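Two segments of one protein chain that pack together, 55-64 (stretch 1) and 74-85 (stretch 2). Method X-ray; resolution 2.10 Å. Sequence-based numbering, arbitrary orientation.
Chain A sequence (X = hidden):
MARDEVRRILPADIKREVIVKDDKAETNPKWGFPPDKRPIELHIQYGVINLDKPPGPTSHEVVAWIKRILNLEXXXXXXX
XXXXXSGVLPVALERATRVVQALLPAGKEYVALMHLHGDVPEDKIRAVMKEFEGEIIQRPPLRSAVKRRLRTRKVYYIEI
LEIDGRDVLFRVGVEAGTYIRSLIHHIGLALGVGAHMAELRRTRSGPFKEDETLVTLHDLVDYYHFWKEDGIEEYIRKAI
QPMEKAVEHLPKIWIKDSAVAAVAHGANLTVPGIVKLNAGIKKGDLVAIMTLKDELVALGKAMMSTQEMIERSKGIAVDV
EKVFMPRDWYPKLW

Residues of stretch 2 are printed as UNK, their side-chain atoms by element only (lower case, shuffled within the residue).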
# COMPACT_ATOMS: atom_id res chain seq x y z
N PRO A 55 -9.28 -0.11 -4.19
CA PRO A 55 -9.51 -0.47 -2.79
C PRO A 55 -8.25 -0.17 -1.99
O PRO A 55 -7.14 -0.25 -2.52
CB PRO A 55 -9.81 -1.96 -2.86
CG PRO A 55 -8.91 -2.41 -3.98
CD PRO A 55 -9.13 -1.32 -5.02
N GLY A 56 -8.42 0.19 -0.72
CA GLY A 56 -7.26 0.49 0.12
C GLY A 56 -7.31 1.89 0.70
O GLY A 56 -7.65 2.07 1.87
N PRO A 57 -6.97 2.91 -0.10
CA PRO A 57 -6.99 4.29 0.38
C PRO A 57 -8.40 4.79 0.67
O PRO A 57 -9.39 4.19 0.24
CB PRO A 57 -6.33 5.06 -0.76
CG PRO A 57 -6.71 4.26 -1.97
CD PRO A 57 -6.50 2.84 -1.50
N THR A 58 -8.50 5.87 1.43
CA THR A 58 -9.79 6.46 1.72
C THR A 58 -10.10 7.35 0.52
O THR A 58 -9.23 7.62 -0.31
CB THR A 58 -9.76 7.33 3.00
OG1 THR A 58 -8.88 8.44 2.79
CG2 THR A 58 -9.26 6.51 4.19
N SER A 59 -11.34 7.82 0.42
CA SER A 59 -11.71 8.68 -0.69
C SER A 59 -10.94 9.98 -0.61
O SER A 59 -10.50 10.51 -1.63
CB SER A 59 -13.21 8.94 -0.67
OG SER A 59 -13.90 7.77 -1.07
N HIS A 60 -10.77 10.49 0.61
CA HIS A 60 -10.04 11.73 0.84
C HIS A 60 -8.62 11.59 0.30
O HIS A 60 -8.12 12.48 -0.39
CB HIS A 60 -9.97 12.04 2.33
CG HIS A 60 -9.23 13.30 2.65
ND1 HIS A 60 -9.79 14.55 2.52
CD2 HIS A 60 -7.96 13.50 3.07
CE1 HIS A 60 -8.90 15.47 2.85
NE2 HIS A 60 -7.78 14.86 3.19
N GLU A 61 -7.97 10.48 0.62
CA GLU A 61 -6.61 10.24 0.16
C GLU A 61 -6.54 10.16 -1.35
O GLU A 61 -5.59 10.65 -1.96
CB GLU A 61 -6.06 8.95 0.78
CG GLU A 61 -6.07 8.96 2.30
CD GLU A 61 -5.45 7.72 2.91
OE1 GLU A 61 -5.91 6.60 2.59
OE2 GLU A 61 -4.49 7.87 3.70
N VAL A 62 -7.55 9.53 -1.97
CA VAL A 62 -7.61 9.41 -3.42
C VAL A 62 -7.71 10.80 -4.07
O VAL A 62 -7.06 11.08 -5.07
CB VAL A 62 -8.82 8.55 -3.85
CG1 VAL A 62 -9.01 8.61 -5.36
CG2 VAL A 62 -8.60 7.12 -3.41
N VAL A 63 -8.53 11.66 -3.48
CA VAL A 63 -8.68 13.01 -4.00
C VAL A 63 -7.34 13.75 -3.86
O VAL A 63 -6.92 14.48 -4.76
CB VAL A 63 -9.78 13.79 -3.25
CG1 VAL A 63 -9.82 15.22 -3.72
CG2 VAL A 63 -11.12 13.12 -3.50
N ALA A 64 -6.66 13.54 -2.73
CA ALA A 64 -5.37 14.18 -2.50
C ALA A 64 -4.41 13.77 -3.63
O ALA A 64 -3.67 14.60 -4.15
CB ALA A 64 -4.79 13.76 -1.14
N UNK A 74 -7.65 22.66 -5.77
CA UNK A 74 -8.87 22.13 -5.16
C UNK A 74 -9.48 20.97 -5.94
O UNK A 74 -9.32 20.86 -7.15
c UNK A 74 -9.51 24.45 -4.25
n UNK A 74 -8.68 25.00 -0.54
c UNK A 74 -9.93 23.23 -5.05
c UNK A 74 -8.84 25.33 -1.99
c UNK A 74 -9.31 24.11 -2.78
N UNK A 75 -10.20 20.12 -5.22
CA UNK A 75 -10.89 18.97 -5.79
C UNK A 75 -11.73 18.40 -4.67
O UNK A 75 -11.42 18.61 -3.50
c UNK A 75 -9.89 17.94 -6.28
N UNK A 76 -12.80 17.68 -5.02
CA UNK A 76 -13.66 17.09 -4.01
C UNK A 76 -14.44 15.92 -4.59
O UNK A 76 -14.77 15.90 -5.77
N UNK A 77 -14.72 14.93 -3.76
CA UNK A 77 -15.46 13.77 -4.24
C UNK A 77 -16.93 13.81 -3.87
O UNK A 77 -17.34 14.50 -2.94
c UNK A 77 -14.99 12.32 -2.21
c UNK A 77 -15.89 11.62 -1.47
c UNK A 77 -14.84 12.48 -3.69
c UNK A 77 -14.53 12.62 -0.07
n UNK A 77 -15.58 11.82 -0.15
n UNK A 77 -14.16 12.94 -1.30
N UNK A 78 -17.72 13.06 -4.63
CA UNK A 78 -19.14 12.99 -4.37
C UNK A 78 -19.44 11.57 -3.93
O UNK A 78 -19.03 10.62 -4.59
N UNK A 79 -20.12 11.42 -2.79
CA UNK A 79 -20.46 10.09 -2.30
C UNK A 79 -19.25 9.32 -1.82
O UNK A 79 -18.64 8.56 -2.59
N UNK A 80 -18.90 9.49 -0.55
CA UNK A 80 -17.75 8.80 0.02
C UNK A 80 -17.84 7.29 -0.11
O UNK A 80 -18.86 6.68 0.20
c UNK A 80 -16.34 8.39 2.08
o UNK A 80 -17.38 10.53 1.70
c UNK A 80 -17.57 9.12 1.52
N UNK A 81 -16.77 6.68 -0.61
CA UNK A 81 -16.69 5.24 -0.72
C UNK A 81 -15.73 4.87 0.38
O UNK A 81 -14.72 5.56 0.58
c UNK A 81 -18.24 3.98 -3.01
c UNK A 81 -16.10 4.81 -2.07
c UNK A 81 -16.26 4.33 -4.50
c UNK A 81 -17.02 4.84 -3.28
N UNK A 82 -16.04 3.81 1.12
CA UNK A 82 -15.17 3.39 2.21
C UNK A 82 -13.83 2.88 1.69
O UNK A 82 -13.70 2.50 0.53
c UNK A 82 -17.05 2.91 3.83
c UNK A 82 -15.87 2.33 3.07
o UNK A 82 -16.91 4.04 4.35
o UNK A 82 -18.10 2.25 3.91
N UNK A 83 -12.81 2.86 2.56
CA UNK A 83 -11.46 2.41 2.21
C UNK A 83 -11.39 1.13 1.39
O UNK A 83 -10.72 1.09 0.36
c UNK A 83 -12.89 3.19 4.00
c UNK A 83 -11.44 3.35 4.38
c UNK A 83 -10.79 2.26 3.57
N UNK A 84 -12.07 0.09 1.84
CA UNK A 84 -12.06 -1.20 1.16
C UNK A 84 -12.89 -1.25 -0.12
O UNK A 84 -12.74 -2.18 -0.91
c UNK A 84 -12.42 -3.49 4.30
c UNK A 84 -11.74 -3.54 5.67
c UNK A 84 -12.56 -2.30 2.10
n UNK A 84 -12.26 -4.64 6.54
c UNK A 84 -11.79 -2.43 3.40
N UNK A 85 -13.77 -0.27 -0.32
CA UNK A 85 -14.63 -0.25 -1.49
C UNK A 85 -13.99 0.37 -2.74
O UNK A 85 -13.27 1.37 -2.65
c UNK A 85 -16.90 0.41 -2.38
c UNK A 85 -16.58 -0.08 0.07
c UNK A 85 -15.94 0.50 -1.19
O HOH W 1 -13.00 6.42 2.51

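Position 74 carries four carbons in a row ending in nitrogen, an unbranched chain that touches nothing on stretch 1; it is Lys74, its CB directed away and its amine left exposed. Position 75 has a single side-chain carbon, CB, 3.7 Å from CG1 of Val63. This is Ala75, a small apolar group that meets the valine methyl where the strand passes the helix. Position 76 has no side-chain atoms and is Gly76; its backbone N lies 4.1 Å from Val63 CG1.

At position 77 one carbon leads to a five-membered ring of three carbons and two nitrogens, which identifies His77. Its CB points toward the helix, and Ser59 CB sits over one ring face, 3.8 Å from the ring centroid and 11° off the normal, a CH-pi contact. Val63 CG2 approaches His77 ND1 obliquely at 3.8 Å. The flat ring thus offers a face to Ser59 CB, while ND1 lies beside the Val63 methyl; NE2 has a polar partner within its own stretch.

Positions 78 and 79 both lack side chains and do not touch stretch 1: Gly78 and Gly79. The positive phi of the second, 69°, by itself favours glycine.

Position 80 has one carbon bearing an oxygen and a carbon, the branched pattern of Thr80. Its CG2 lies 4.0 Å from Ser59 OG, while its OG1 is hydrogen-bonded to His77 NE2 at 2.9 Å, helping to hold the ring in place. Position 81 shows four carbons forked at the second, hence Leu81, a buried apolar side chain whose CB is 3.8 Å from Ser59 OG.

Position 82 has two carbons, the second carrying two oxygens: Asp82, exposed, with CB pointing away. Three carbons at position 83 close onto the backbone N, giving Pro83. Its CG packs 3.8 Å from Thr58 CG2, and its phi of -44° suits the start of a type I turn's central pair. Position 84, four carbons in a row ending in nitrogen, is Lys84, CB directed away; its backbone O lies 3.5 Å from Pro55 CB. Position 85, one carbon carrying two others, is Val85, buried, its backbone N closing the turn on Asp82 O at 2.9 Å.

The contact combines apolar packing with backbone recognition. Val63 and Ser59, one helical turn apart, meet the strand, while Ser59 OG donates to Leu81 O at 2.9 Å and a water links Ser59 N to that same carbonyl. At the other end Gly56 N donates to Pro83 O at 2.7 Å, and Pro83 CA approaches Pro57 O at 3.4 Å, anchoring the turn against the loop before the helix.

Stretch 2 (74-85) KAGHGGTLDPKV
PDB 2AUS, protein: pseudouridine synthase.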